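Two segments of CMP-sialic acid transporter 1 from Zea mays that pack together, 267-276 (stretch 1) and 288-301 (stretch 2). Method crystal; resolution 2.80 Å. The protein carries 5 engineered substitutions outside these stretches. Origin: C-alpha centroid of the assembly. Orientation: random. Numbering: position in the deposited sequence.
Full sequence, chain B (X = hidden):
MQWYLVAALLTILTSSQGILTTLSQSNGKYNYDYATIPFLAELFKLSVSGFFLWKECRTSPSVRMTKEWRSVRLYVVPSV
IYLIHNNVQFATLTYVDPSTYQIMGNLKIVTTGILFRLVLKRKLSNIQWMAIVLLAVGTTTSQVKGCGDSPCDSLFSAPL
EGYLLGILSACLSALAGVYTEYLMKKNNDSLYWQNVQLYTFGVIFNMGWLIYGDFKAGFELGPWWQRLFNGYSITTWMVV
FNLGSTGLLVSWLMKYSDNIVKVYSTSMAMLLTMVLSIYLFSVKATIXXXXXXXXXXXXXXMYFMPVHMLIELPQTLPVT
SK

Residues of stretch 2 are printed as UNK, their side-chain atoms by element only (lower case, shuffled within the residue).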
ATOM      1  N   SER B 267      17.881  -5.710 -15.604  1.00 67.13           N
ATOM      2  CA  SER B 267      18.875  -5.063 -14.750  1.00 66.78           C
ATOM      3  C   SER B 267      19.105  -3.619 -15.210  1.00 66.08           C
ATOM      4  O   SER B 267      19.100  -2.698 -14.394  1.00 63.34           O
ATOM      5  CB  SER B 267      20.163  -5.846 -14.733  1.00 66.24           C
ATOM      6  OG  SER B 267      19.970  -7.127 -14.148  1.00 64.78           O
ATOM      7  N   MET B 268      19.287  -3.432 -16.516  1.00 66.97           N
ATOM      8  CA  MET B 268      19.566  -2.107 -17.085  1.00 67.03           C
ATOM      9  C   MET B 268      18.330  -1.206 -16.965  1.00 68.39           C
ATOM     10  O   MET B 268      18.459   0.020 -16.940  1.00 70.08           O
ATOM     11  CB  MET B 268      19.973  -2.208 -18.559  1.00 65.63           C
ATOM     12  CG  MET B 268      21.280  -2.947 -18.789  1.00 64.07           C
ATOM     13  SD  MET B 268      22.661  -2.277 -17.836  1.00 63.19           S
ATOM     14  CE  MET B 268      23.696  -3.734 -17.713  1.00 63.86           C
ATOM     15  N   ALA B 269      17.143  -1.805 -16.906  1.00 68.83           N
ATOM     16  CA  ALA B 269      15.910  -1.048 -16.679  1.00 70.29           C
ATOM     17  C   ALA B 269      15.932  -0.432 -15.275  1.00 71.92           C
ATOM     18  O   ALA B 269      15.593   0.738 -15.092  1.00 73.07           O
ATOM     19  CB  ALA B 269      14.712  -1.947 -16.863  1.00 69.77           C
ATOM     20  N   MET B 270      16.345  -1.239 -14.301  1.00 73.78           N
ATOM     21  CA  MET B 270      16.397  -0.835 -12.897  1.00 74.61           C
ATOM     22  C   MET B 270      17.375   0.334 -12.719  1.00 73.05           C
ATOM     23  O   MET B 270      17.150   1.206 -11.880  1.00 73.45           O
ATOM     24  CB  MET B 270      16.842  -2.006 -12.017  1.00 77.30           C
ATOM     25  CG  MET B 270      16.617  -1.779 -10.535  1.00 79.68           C
ATOM     26  SD  MET B 270      17.952  -2.474  -9.531  1.00 84.83           S
ATOM     27  CE  MET B 270      19.251  -1.281  -9.849  1.00 84.59           C
ATOM     28  N   LEU B 271      18.460   0.345 -13.492  1.00 72.90           N
ATOM     29  CA  LEU B 271      19.421   1.451 -13.444  1.00 73.59           C
ATOM     30  C   LEU B 271      18.802   2.695 -14.094  1.00 75.86           C
ATOM     31  O   LEU B 271      18.921   3.795 -13.557  1.00 76.58           O
ATOM     32  CB  LEU B 271      20.717   1.049 -14.157  1.00 72.30           C
ATOM     33  CG  LEU B 271      21.604   0.047 -13.418  1.00 71.11           C
ATOM     34  CD1 LEU B 271      22.793  -0.349 -14.279  1.00 71.48           C
ATOM     35  CD2 LEU B 271      22.077   0.605 -12.083  1.00 70.51           C
ATOM     36  N   LEU B 272      18.147   2.513 -15.241  1.00 77.03           N
ATOM     37  CA  LEU B 272      17.532   3.628 -15.966  1.00 77.93           C
ATOM     38  C   LEU B 272      16.468   4.296 -15.085  1.00 80.21           C
ATOM     39  O   LEU B 272      16.379   5.524 -15.047  1.00 82.15           O
ATOM     40  CB  LEU B 272      16.924   3.109 -17.274  1.00 78.12           C
ATOM     41  CG  LEU B 272      16.278   4.162 -18.174  1.00 77.07           C
ATOM     42  CD1 LEU B 272      17.288   5.215 -18.602  1.00 77.58           C
ATOM     43  CD2 LEU B 272      15.641   3.515 -19.394  1.00 76.11           C
ATOM     44  N   THR B 273      15.677   3.484 -14.384  1.00 81.90           N
ATOM     45  CA  THR B 273      14.621   3.984 -13.493  1.00 82.82           C
ATOM     46  C   THR B 273      15.215   4.950 -12.459  1.00 83.01           C
ATOM     47  O   THR B 273      14.658   6.021 -12.215  1.00 85.48           O
ATOM     48  CB  THR B 273      13.883   2.829 -12.799  1.00 82.66           C
ATOM     49  OG1 THR B 273      13.098   2.148 -13.779  1.00 82.32           O
ATOM     50  CG2 THR B 273      12.984   3.285 -11.672  1.00 83.38           C
ATOM     51  N   MET B 274      16.334   4.556 -11.855  1.00 82.24           N
ATOM     52  CA  MET B 274      17.006   5.378 -10.844  1.00 82.44           C
ATOM     53  C   MET B 274      17.534   6.671 -11.478  1.00 82.37           C
ATOM     54  O   MET B 274      17.455   7.736 -10.863  1.00 83.33           O
ATOM     55  CB  MET B 274      18.168   4.617 -10.199  1.00 82.28           C
ATOM     56  CG  MET B 274      17.735   3.676  -9.092  1.00 82.35           C
ATOM     57  SD  MET B 274      18.967   2.395  -8.752  1.00 84.08           S
ATOM     58  CE  MET B 274      18.686   2.114  -7.005  1.00 82.43           C
ATOM     59  N   VAL B 275      18.070   6.577 -12.695  1.00 82.36           N
ATOM     60  CA  VAL B 275      18.598   7.752 -13.400  1.00 82.77           C
ATOM     61  C   VAL B 275      17.437   8.699 -13.735  1.00 83.23           C
ATOM     62  O   VAL B 275      17.576   9.916 -13.599  1.00 83.15           O
ATOM     63  CB  VAL B 275      19.389   7.355 -14.665  1.00 81.30           C
ATOM     64  CG1 VAL B 275      19.719   8.560 -15.535  1.00 80.56           C
ATOM     65  CG2 VAL B 275      20.659   6.592 -14.319  1.00 81.42           C
ATOM     66  N   LEU B 276      16.305   8.148 -14.165  1.00 84.14           N
ATOM     67  CA  LEU B 276      15.147   8.972 -14.533  1.00 84.37           C
ATOM     68  C   LEU B 276      14.500   9.560 -13.271  1.00 83.51           C
ATOM     69  O   LEU B 276      14.015  10.688 -13.299  1.00 83.77           O
ATOM     70  CB  LEU B 276      14.148   8.128 -15.336  1.00 84.82           C
ATOM     71  CG  LEU B 276      14.577   7.782 -16.764  1.00 85.66           C
ATOM     72  CD1 LEU B 276      13.634   6.764 -17.385  1.00 85.60           C
ATOM     73  CD2 LEU B 276      14.654   9.031 -17.632  1.00 85.24           C
ATOM     74  N   UNK B 288      26.702   5.281  -5.152  1.00 93.77           N
ATOM     75  CA  UNK B 288      26.341   3.863  -5.302  1.00 92.25           C
ATOM     76  C   UNK B 288      25.675   3.637  -6.665  1.00 90.22           C
ATOM     77  O   UNK B 288      25.870   2.591  -7.293  1.00 89.40           O
ATOM     78  n   UNK B 288      26.128   5.665  -1.492  1.00 96.03           N
ATOM     79  c   UNK B 288      25.299   4.851  -2.123  1.00 94.22           C
ATOM     80  c   UNK B 288      25.394   3.408  -4.189  1.00 92.66           C
ATOM     81  c   UNK B 288      25.922   3.644  -2.781  1.00 93.74           C
ATOM     82  o   UNK B 288      24.088   5.053  -2.175  1.00 94.73           O
ATOM     83  N   UNK B 289      24.874   4.609  -7.096  1.00 88.13           N
ATOM     84  CA  UNK B 289      24.268   4.592  -8.427  1.00 87.28           C
ATOM     85  C   UNK B 289      25.374   4.659  -9.485  1.00 85.72           C
ATOM     86  O   UNK B 289      25.439   3.821 -10.383  1.00 84.57           O
ATOM     87  c   UNK B 289      23.308   5.782  -8.554  1.00 87.63           C
ATOM     88  c   UNK B 289      21.871   7.252  -9.995  1.00 88.35           C
ATOM     89  c   UNK B 289      22.588   5.915  -9.896  1.00 87.94           C
ATOM     90  c   UNK B 289      21.610   4.769 -10.105  1.00 88.61           C
ATOM     91  N   UNK B 290      26.231   5.668  -9.357  1.00 84.17           N
ATOM     92  CA  UNK B 290      27.365   5.881 -10.261  1.00 83.20           C
ATOM     93  C   UNK B 290      28.175   4.581 -10.389  1.00 81.55           C
ATOM     94  O   UNK B 290      28.412   4.105 -11.501  1.00 80.48           O
ATOM     95  c   UNK B 290      29.575   7.225 -10.334  1.00 84.26           C
ATOM     96  c   UNK B 290      31.044   7.688 -12.188  1.00 85.62           C
ATOM     97  c   UNK B 290      29.765   7.528 -11.673  1.00 84.37           C
ATOM     98  c   UNK B 290      28.188   7.073  -9.761  1.00 83.93           C
ATOM     99  c   UNK B 290      30.692   7.111  -9.518  1.00 85.71           C
ATOM    100  c   UNK B 290      32.142   7.556 -11.369  1.00 85.86           C
ATOM    101  c   UNK B 290      31.969   7.269 -10.035  1.00 86.05           C
ATOM    102  N   UNK B 291      28.553   3.995  -9.253  1.00 79.28           N
ATOM    103  CA  UNK B 291      29.426   2.815  -9.239  1.00 78.61           C
ATOM    104  C   UNK B 291      28.712   1.628  -9.902  1.00 77.08           C
ATOM    105  O   UNK B 291      29.274   0.973 -10.781  1.00 76.58           O
ATOM    106  c   UNK B 291      30.884   3.123  -5.617  1.00 80.04           C
ATOM    107  c   UNK B 291      29.813   2.482  -7.794  1.00 79.20           C
ATOM    108  c   UNK B 291      31.963   3.795  -7.771  1.00 79.40           C
ATOM    109  c   UNK B 291      30.642   3.536  -7.061  1.00 79.71           C
ATOM    110  N   UNK B 292      27.476   1.366  -9.480  1.00 75.21           N
ATOM    111  CA  UNK B 292      26.692   0.243  -9.998  1.00 73.03           C
ATOM    112  C   UNK B 292      26.550   0.275 -11.513  1.00 70.79           C
ATOM    113  O   UNK B 292      26.560  -0.773 -12.162  1.00 72.03           O
ATOM    114  N   UNK B 293      26.420   1.477 -12.074  1.00 67.43           N
ATOM    115  CA  UNK B 293      26.267   1.656 -13.525  1.00 64.79           C
ATOM    116  C   UNK B 293      27.560   1.232 -14.234  1.00 63.19           C
ATOM    117  O   UNK B 293      27.507   0.524 -15.241  1.00 62.30           O
ATOM    118  c   UNK B 293      26.128   3.426 -15.328  1.00 64.43           C
ATOM    119  c   UNK B 293      25.872   3.111 -13.860  1.00 64.04           C
ATOM    120  c   UNK B 293      24.420   3.399 -13.471  1.00 63.51           C
ATOM    121  c   UNK B 293      24.081   4.870 -13.394  1.00 63.96           C
ATOM    122  N   UNK B 294      28.707   1.670 -13.714  1.00 61.73           N
ATOM    123  CA  UNK B 294      30.008   1.379 -14.334  1.00 60.36           C
ATOM    124  C   UNK B 294      30.255  -0.135 -14.296  1.00 59.33           C
ATOM    125  O   UNK B 294      30.676  -0.724 -15.294  1.00 56.97           O
ATOM    126  c   UNK B 294      31.008   3.675 -13.905  1.00 59.93           C
ATOM    127  c   UNK B 294      31.804   4.540 -12.957  1.00 60.21           C
ATOM    128  c   UNK B 294      31.142   2.171 -13.649  1.00 59.65           C
ATOM    129  c   UNK B 294      32.507   1.650 -14.080  1.00 59.52           C
ATOM    130  N   UNK B 295      29.996  -0.750 -13.145  1.00 59.82           N
ATOM    131  CA  UNK B 295      30.106  -2.204 -13.004  1.00 61.26           C
ATOM    132  C   UNK B 295      29.238  -2.874 -14.075  1.00 63.61           C
ATOM    133  O   UNK B 295      29.687  -3.789 -14.768  1.00 63.39           O
ATOM    134  c   UNK B 295      29.445  -4.155 -11.544  1.00 59.49           C
ATOM    135  c   UNK B 295      30.750  -2.243 -10.545  1.00 59.08           C
ATOM    136  c   UNK B 295      29.705  -2.657 -11.584  1.00 59.62           C
ATOM    137  c   UNK B 295      30.192  -2.043  -9.158  1.00 59.42           C
ATOM    138  N   UNK B 296      28.003  -2.399 -14.201  1.00 66.20           N
ATOM    139  CA  UNK B 296      27.019  -3.022 -15.083  1.00 69.40           C
ATOM    140  C   UNK B 296      27.391  -2.795 -16.556  1.00 68.57           C
ATOM    141  O   UNK B 296      27.323  -3.732 -17.349  1.00 69.20           O
ATOM    142  c   UNK B 296      25.616  -2.512 -14.776  1.00 72.74           C
ATOM    143  s   UNK B 296      24.883  -3.302 -13.319  1.00 80.11           S
ATOM    144  N   UNK B 297      27.793  -1.578 -16.918  1.00 67.66           N
ATOM    145  CA  UNK B 297      28.238  -1.296 -18.293  1.00 67.21           C
ATOM    146  C   UNK B 297      29.407  -2.226 -18.645  1.00 66.45           C
ATOM    147  O   UNK B 297      29.463  -2.763 -19.751  1.00 66.55           O
ATOM    148  c   UNK B 297      27.647   2.564 -18.467  1.00 69.99           C
ATOM    149  c   UNK B 297      29.463   0.401 -19.715  1.00 67.87           C
ATOM    150  c   UNK B 297      28.606   0.193 -18.472  1.00 68.15           C
ATOM    151  c   UNK B 297      27.357   1.080 -18.499  1.00 69.31           C
ATOM    152  N   UNK B 298      30.331  -2.412 -17.705  1.00 65.77           N
ATOM    153  CA  UNK B 298      31.488  -3.290 -17.922  1.00 64.76           C
ATOM    154  C   UNK B 298      31.013  -4.749 -17.948  1.00 64.56           C
ATOM    155  O   UNK B 298      31.507  -5.540 -18.749  1.00 65.10           O
ATOM    156  c   UNK B 298      33.409  -1.793 -17.227  1.00 63.11           C
ATOM    157  c   UNK B 298      34.266  -1.264 -16.102  1.00 63.35           C
ATOM    158  c   UNK B 298      33.471  -4.258 -16.672  1.00 63.83           C
ATOM    159  c   UNK B 298      32.586  -3.033 -16.868  1.00 64.00           C
ATOM    160  N   UNK B 299      30.062  -5.104 -17.087  1.00 64.29           N
ATOM    161  CA  UNK B 299      29.480  -6.449 -17.107  1.00 65.04           C
ATOM    162  C   UNK B 299      28.799  -6.718 -18.457  1.00 67.10           C
ATOM    163  O   UNK B 299      28.778  -7.858 -18.923  1.00 66.38           O
ATOM    164  c   UNK B 299      28.516  -6.652 -15.967  1.00 63.20           C
ATOM    165  o   UNK B 299      27.989  -7.969 -15.987  1.00 59.77           O
ATOM    166  N   UNK B 300      28.236  -5.679 -19.072  1.00 69.57           N
ATOM    167  CA  UNK B 300      27.600  -5.814 -20.386  1.00 72.38           C
ATOM    168  C   UNK B 300      28.673  -6.150 -21.428  1.00 74.07           C
ATOM    169  O   UNK B 300      28.563  -7.140 -22.153  1.00 75.22           O
ATOM    170  c   UNK B 300      26.876  -4.511 -20.742  1.00 73.22           C
ATOM    171  c   UNK B 300      25.903  -3.299 -22.717  1.00 75.62           C
ATOM    172  c   UNK B 300      24.494  -4.916 -21.441  1.00 74.41           C
ATOM    173  c   UNK B 300      25.903  -4.594 -21.918  1.00 74.43           C
ATOM    174  N   UNK B 301      29.714  -5.325 -21.473  1.00 74.88           N
ATOM    175  CA  UNK B 301      30.798  -5.487 -22.437  1.00 74.38           C
ATOM    176  C   UNK B 301      31.387  -6.899 -22.312  1.00 74.03           C
ATOM    177  O   UNK B 301      31.476  -7.619 -23.300  1.00 71.50           O
ATOM    178  c   UNK B 301      32.440  -1.954 -22.437  1.00 76.29           C
ATOM    179  o   UNK B 301      33.197  -1.976 -21.469  1.00 77.89           O
ATOM    180  c   UNK B 301      31.385  -3.013 -22.639  1.00 75.16           C
ATOM    181  n   UNK B 301      32.491  -1.004 -23.357  1.00 76.25           N
ATOM    182  c   UNK B 301      31.856  -4.402 -22.228  1.00 74.67           C
TER

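Both segments are helical throughout, and they run roughly antiparallel, with 149° between their N-to-C directions and a closest axial approach of 10.8 Å. Along the second helix, position 288 carries three carbons, the third bearing one oxygen and one nitrogen. This terminal amide, out of reach of the first helix, is that of glutamine, Q288.

Position 289 has four carbons forked at the second. Its CA-to-CB bond points sideways, but the end of the side chain comes nearer to the first helix and packs against M274. It is L289, with chi1 at t and chi2 at p, and its CD1 lies 3.4 Å from M274 CB.

At 290 a single carbon leads to a six-carbon ring with no hetero atom, so the residue is phenylalanine, F290; its ring lies on the surface and touches nothing on the first helix. Position 291 again has four carbons forked at the second, and it too is remote from the partner. This is L291, which meets a crystal neighbour.

No side-chain atoms follow the backbone at 292, which identifies G292. An ideal CB here would point toward the first helix and lie 4.2 Å from L271 CD2, while being crowded by the residue's own helix, 3.2 Å from Q288 O. The backbone carbonyl also approaches L271, with G292 O 4.3 Å from L271 CD1.

Four carbons at 293 fork at the first, one arm being two carbons long, and they touch L271 and V275; this is I293. I293 CG1 approaches L271 CD2 to 3.9 Å, and I293 CD1 lies 3.9 Å from V275 CG2. The same branching recurs at 294, where CA-to-CB points away from the partner, and at 295, which is out of reach; these are I294 and I295.

Position 296 holds one carbon and then sulfur, and it touches L271 and M268; this is C296. The CA-to-CB bond of C296 points toward the first helix, and its CB sits 3.6 Å from L271 CD1 and 3.7 Å from M268 CE.

Positions 297 and 298 both have four carbons forked at the first, with one arm two carbons long, and neither makes a contact with the first helix. They are I297 and I298. One carbon and one oxygen at 299 give a serine; the CA-to-CB bond of S299 points toward the partner, but the side chain does not touch it, and its hydroxyl is hydrogen-bonded elsewhere in the structure. Four carbons forked at the second at 300, touching M268, make L300, whose CD1 lies 4.0 Å from M268 CE. At 301 three carbons end in an oxygen and a nitrogen; this is Q301, on the surface and out of reach.

The contact is apolar, burying 417 Å² in total without a hydrogen bond between the helices. L271 occupies its middle, packing against I293 and C296, while M274 meets L289 and M268 extends to C296 and L300. This reversed order of partners follows from the nearly antiparallel course of the helices.

Stretch 2 288-301: QLFLGIIICIISLQ
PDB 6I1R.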